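Local structure of Acarbose/maltose binding protein GacH (Streptomyces glaucescens, 3K01) at residues A125-E130 with G297-V302; A135-I140 with Y318-K323. The protein serves as the solute receptor of an ABC transporter, binding acarbose and an acarbose homolog and, probably, maltose. One frame throughout, in Å; residues are numbered along the deposited sequence.

Contact 1 of 2, residues A125-E130 with G297-V302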
# COMPACT_ATOMS: atom_id res chain seq x y z
N ALA A 125 -6.04 -7.62 -9.00
CA ALA A 125 -6.14 -6.55 -9.98
C ALA A 125 -4.82 -5.83 -10.21
O ALA A 125 -4.52 -5.39 -11.32
CB ALA A 125 -7.21 -5.58 -9.55
N SER A 126 -4.01 -5.71 -9.15
CA SER A 126 -2.72 -5.00 -9.26
C SER A 126 -1.73 -5.73 -10.19
O SER A 126 -0.72 -5.15 -10.57
CB SER A 126 -2.06 -4.85 -7.88
OG SER A 126 -1.48 -6.08 -7.42
N THR A 127 -2.02 -6.99 -10.55
CA THR A 127 -1.11 -7.74 -11.43
C THR A 127 -1.38 -7.52 -12.91
O THR A 127 -0.63 -8.03 -13.74
CB THR A 127 -1.19 -9.27 -11.15
OG1 THR A 127 -2.45 -9.77 -11.60
CG2 THR A 127 -0.94 -9.60 -9.67
N ARG A 128 -2.43 -6.77 -13.24
CA ARG A 128 -2.87 -6.64 -14.64
C ARG A 128 -2.57 -5.27 -15.20
O ARG A 128 -2.68 -4.26 -14.49
CB ARG A 128 -4.38 -6.90 -14.76
CG ARG A 128 -4.85 -8.17 -14.11
CD ARG A 128 -5.17 -9.23 -15.09
NE ARG A 128 -6.20 -8.85 -16.05
CZ ARG A 128 -6.31 -9.46 -17.22
NH1 ARG A 128 -5.47 -10.45 -17.53
NH2 ARG A 128 -7.26 -9.09 -18.08
N TYR A 129 -2.25 -5.25 -16.48
CA TYR A 129 -1.97 -4.00 -17.18
C TYR A 129 -2.52 -4.17 -18.58
O TYR A 129 -2.12 -5.09 -19.29
CB TYR A 129 -0.47 -3.71 -17.23
CG TYR A 129 -0.12 -2.48 -18.05
CD1 TYR A 129 -0.50 -1.20 -17.64
CD2 TYR A 129 0.58 -2.59 -19.25
CE1 TYR A 129 -0.18 -0.09 -18.41
CE2 TYR A 129 0.90 -1.49 -20.01
CZ TYR A 129 0.51 -0.24 -19.58
OH TYR A 129 0.83 0.88 -20.31
N GLU A 130 -3.49 -3.31 -18.91
CA GLU A 130 -4.13 -3.27 -20.23
C GLU A 130 -4.54 -4.67 -20.69
O GLU A 130 -4.23 -5.10 -21.80
CB GLU A 130 -3.21 -2.58 -21.23
CG GLU A 130 -2.97 -1.14 -20.82
CD GLU A 130 -2.26 -0.29 -21.84
OE1 GLU A 130 -1.54 -0.84 -22.71
OE2 GLU A 130 -2.40 0.95 -21.75
N GLY A 297 1.70 -2.81 -1.26
CA GLY A 297 2.16 -4.20 -1.22
C GLY A 297 3.10 -4.51 -2.36
O GLY A 297 3.58 -3.63 -3.09
N TRP A 298 3.35 -5.81 -2.52
CA TRP A 298 4.35 -6.32 -3.45
C TRP A 298 3.80 -7.51 -4.18
O TRP A 298 3.06 -8.30 -3.62
CB TRP A 298 5.63 -6.76 -2.70
CG TRP A 298 6.36 -5.61 -2.05
CD1 TRP A 298 6.16 -5.11 -0.80
CD2 TRP A 298 7.34 -4.78 -2.66
NE1 TRP A 298 6.99 -4.04 -0.59
CE2 TRP A 298 7.73 -3.81 -1.72
CE3 TRP A 298 7.97 -4.78 -3.92
CZ2 TRP A 298 8.70 -2.83 -1.99
CZ3 TRP A 298 8.93 -3.81 -4.20
CH2 TRP A 298 9.28 -2.84 -3.23
N ASN A 299 4.24 -7.61 -5.43
CA ASN A 299 3.97 -8.71 -6.34
C ASN A 299 5.31 -9.27 -6.80
O ASN A 299 6.38 -8.74 -6.48
CB ASN A 299 3.15 -8.17 -7.53
CG ASN A 299 1.78 -7.67 -7.10
OD1 ASN A 299 1.21 -8.14 -6.13
ND2 ASN A 299 1.23 -6.73 -7.85
N LEU A 300 5.23 -10.33 -7.60
CA LEU A 300 6.41 -10.91 -8.25
C LEU A 300 6.18 -10.96 -9.74
O LEU A 300 5.13 -11.41 -10.20
CB LEU A 300 6.66 -12.32 -7.76
CG LEU A 300 6.83 -12.39 -6.24
CD1 LEU A 300 6.10 -13.61 -5.67
CD2 LEU A 300 8.30 -12.33 -5.89
N SER A 301 7.17 -10.48 -10.49
CA SER A 301 7.09 -10.43 -11.94
C SER A 301 8.29 -11.10 -12.57
O SER A 301 9.34 -11.26 -11.94
CB SER A 301 7.03 -8.98 -12.39
OG SER A 301 5.86 -8.37 -11.88
N VAL A 302 8.14 -11.49 -13.82
CA VAL A 302 9.18 -12.16 -14.59
C VAL A 302 9.69 -11.16 -15.63
O VAL A 302 8.89 -10.52 -16.31
CB VAL A 302 8.63 -13.41 -15.27
CG1 VAL A 302 9.70 -14.05 -16.15
CG2 VAL A 302 8.10 -14.43 -14.23
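Ser-126 and Thr-127 meet Asn-299 where the turn behind helix 121-125 packs against strand 293-302 of the main sheet. The fold is that of the two-lobed solute-binding proteins, and the strand here lies between 87-91 and 132-148, antiparallel to both. The contact is small, with only about 100 Å² buried in total, and all three touching residues are buried.

The polar part consists of the Ser-126 hydroxyl facing the side-chain amide of Asn-299, with OG 3.6 Å from the amide carbon CG. Which amide atom faces the hydroxyl is uncertain. Ser-126 OG also has a firm partner within its own part of the chain, the carbonyl of Ala-123 in the helix, so the hydroxyl is tied to the helix end while it meets the strand. Asn-299 carries its CG beside the backbone N, anti to the carbonyl carbon (chi1 -65°), which sends the amide from the strand toward the turn.

The van der Waals part is looser: the Thr-127 methyl lies beside the same amide, CG2 4.2 Å from Asn-299 CG, and the two side chains cross at about a right angle. Val-92 and Val-95 of helix 92-100 touch Ser-126 and Asn-299 respectively, so a second helix borders the contact.

Backbone bonds hold the two sides in place. The type I turn running from Ala-125 to Arg-128 is closed by Arg-128 N donating to Ala-125 O at 3.2 Å, and Thr-127 pairs with Tyr-134 of the following strand. Across the sheet, Asn-299 pairs with Thr-90. Within the turn, Thr-127 has OG1 between its backbone N and carbonyl carbon (chi1 70°), where it bonds to Ala-124 O.

Contact 2 of 2, residues A135-I140 with Y318-K323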
# COMPACT_ATOMS: atom_id res chain seq x y z
N ALA A 135 2.17 -10.18 -13.32
CA ALA A 135 2.71 -10.48 -11.99
C ALA A 135 1.83 -11.48 -11.31
O ALA A 135 0.72 -11.77 -11.78
CB ALA A 135 2.83 -9.18 -11.13
N VAL A 136 2.31 -11.97 -10.17
CA VAL A 136 1.49 -12.71 -9.21
C VAL A 136 1.58 -11.98 -7.85
O VAL A 136 2.62 -11.42 -7.51
CB VAL A 136 1.91 -14.20 -9.05
CG1 VAL A 136 1.64 -14.95 -10.35
CG2 VAL A 136 3.39 -14.33 -8.66
N PRO A 137 0.50 -12.00 -7.07
CA PRO A 137 0.52 -11.24 -5.79
C PRO A 137 1.36 -11.90 -4.73
O PRO A 137 1.46 -13.14 -4.66
CB PRO A 137 -0.96 -11.23 -5.37
CG PRO A 137 -1.73 -11.57 -6.63
CD PRO A 137 -0.82 -12.58 -7.30
N GLN A 138 1.92 -11.08 -3.86
CA GLN A 138 2.75 -11.58 -2.76
C GLN A 138 2.24 -11.08 -1.40
O GLN A 138 1.77 -11.89 -0.58
CB GLN A 138 4.21 -11.22 -2.97
CG GLN A 138 5.13 -11.89 -1.97
CD GLN A 138 6.48 -11.27 -1.97
OE1 GLN A 138 6.60 -10.04 -1.88
NE2 GLN A 138 7.55 -12.09 -2.10
N VAL A 139 2.29 -9.77 -1.15
CA VAL A 139 1.78 -9.22 0.12
C VAL A 139 0.99 -7.95 -0.17
O VAL A 139 1.18 -7.29 -1.20
CB VAL A 139 2.92 -8.91 1.13
CG1 VAL A 139 3.65 -10.19 1.59
CG2 VAL A 139 3.89 -7.94 0.57
N ILE A 140 0.10 -7.61 0.76
CA ILE A 140 -0.72 -6.39 0.65
C ILE A 140 -0.57 -5.55 1.91
O ILE A 140 -0.31 -6.08 2.98
CB ILE A 140 -2.23 -6.77 0.43
CG1 ILE A 140 -3.14 -5.54 0.19
CG2 ILE A 140 -2.77 -7.66 1.56
CD1 ILE A 140 -4.42 -5.90 -0.56
N TYR A 318 5.68 -20.68 -6.90
CA TYR A 318 6.13 -21.09 -5.58
C TYR A 318 6.14 -19.93 -4.57
O TYR A 318 5.59 -20.07 -3.47
CB TYR A 318 7.53 -21.71 -5.71
CG TYR A 318 8.28 -21.84 -4.41
CD1 TYR A 318 7.98 -22.85 -3.50
CD2 TYR A 318 9.28 -20.92 -4.09
CE1 TYR A 318 8.68 -22.95 -2.30
CE2 TYR A 318 9.98 -21.02 -2.89
CZ TYR A 318 9.66 -22.03 -2.02
OH TYR A 318 10.35 -22.11 -0.80
N MET A 319 6.71 -18.79 -4.94
CA MET A 319 6.79 -17.72 -3.97
C MET A 319 5.42 -17.11 -3.65
O MET A 319 5.23 -16.54 -2.56
CB MET A 319 7.74 -16.66 -4.46
CG MET A 319 9.20 -17.08 -4.52
SD MET A 319 9.92 -17.43 -2.89
CE MET A 319 10.23 -15.78 -2.21
N SER A 320 4.47 -17.22 -4.57
CA SER A 320 3.10 -16.71 -4.37
C SER A 320 2.19 -17.74 -3.70
O SER A 320 1.04 -17.43 -3.38
CB SER A 320 2.50 -16.28 -5.72
OG SER A 320 1.22 -15.66 -5.59
N SER A 321 2.70 -18.96 -3.51
CA SER A 321 1.87 -20.07 -3.01
C SER A 321 1.36 -19.86 -1.59
O SER A 321 1.97 -19.11 -0.79
CB SER A 321 2.66 -21.39 -3.07
OG SER A 321 3.70 -21.41 -2.10
N ALA A 322 0.26 -20.53 -1.26
CA ALA A 322 -0.27 -20.43 0.09
C ALA A 322 0.78 -20.81 1.12
O ALA A 322 0.91 -20.18 2.17
CB ALA A 322 -1.50 -21.29 0.25
N LYS A 323 1.54 -21.87 0.85
CA LYS A 323 2.52 -22.31 1.81
C LYS A 323 3.56 -21.22 2.11
O LYS A 323 3.86 -20.94 3.27
CB LYS A 323 3.19 -23.60 1.33
CG LYS A 323 4.18 -24.18 2.33
CD LYS A 323 4.89 -25.40 1.72
CE LYS A 323 5.96 -25.94 2.65
NZ LYS A 323 6.59 -27.17 2.07
O HOH W 1 6.98 -14.75 -1.40
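Ser-320, at the last turn of helix 309-320, packs against Val-136 and Pro-137 on strand 132-148. This is a helix end lying on one face of the sheet in a two-lobed solute-binding fold, next to a classic beta bulge in which Gln-138 and Val-139 both face Trp-298 of strand 293-302.

Direct polar contact is made by one hydrogen bond. Ser-320 OG donates to Pro-137 O at 2.7 Å, lying in the carbonyl plane with a C=O...OG angle of 155°. The torsion behind it sets OG opposite the backbone N (chi1 -175°), so that the hydroxyl extends from the helix to the strand. Ser-320 has two conformers, and this bond belongs to the one described.

Water makes a second link. It accepts from Gln-138 NE2 and donates to Met-319 O, each at 2.8 Å, bridging the bulge to a carbonyl of the final helical turn. Gln-138 reaches it with a nearly extended chain, and Arg-89 NE bonds to its OE1, which fixes the turn of the amide.

Van der Waals contact is centred on Val-136, whose CG2 methyl comes within 3.6 Å of Ser-320 CB. The hydroxyl approaches the same valine, OG lying 3.8 Å from Val-136 CB. His-119 touches both Ser-320 and Pro-137 and so covers part of the junction.

Directly after Ser-320 the chain turns from helix 309-320 into helix 322-332. Ser-321 is the N-cap of helix 322-332, its OG bonding to the backbone N of Val-324. Tyr-318 O receives two bonds from this one residue, from Ser-321 N at 3.1 Å and from Ser-321 OG at 2.7 Å.

How the contacts relate
The two contacts lie with centres 11 Å apart on the same sheet. Their segments alternate along the chain: 125-130 leads into strand 132-148, which holds 135-140, and 297-302 ends the strand that precedes helix 309-320. Strands 132-148 and 293-302 are antiparallel neighbours, and Leu-300 N lies 2.8 Å from Val-136 O, a probable hydrogen bond joining the contacts directly. Asn-299 and Leu-300 point to opposite faces of the sheet: contact 1 is on the face toward helix 92-100, contact 2 on the face toward helix 309-320. Segments more than 160 residues apart are thus brought together on the two faces of one sheet.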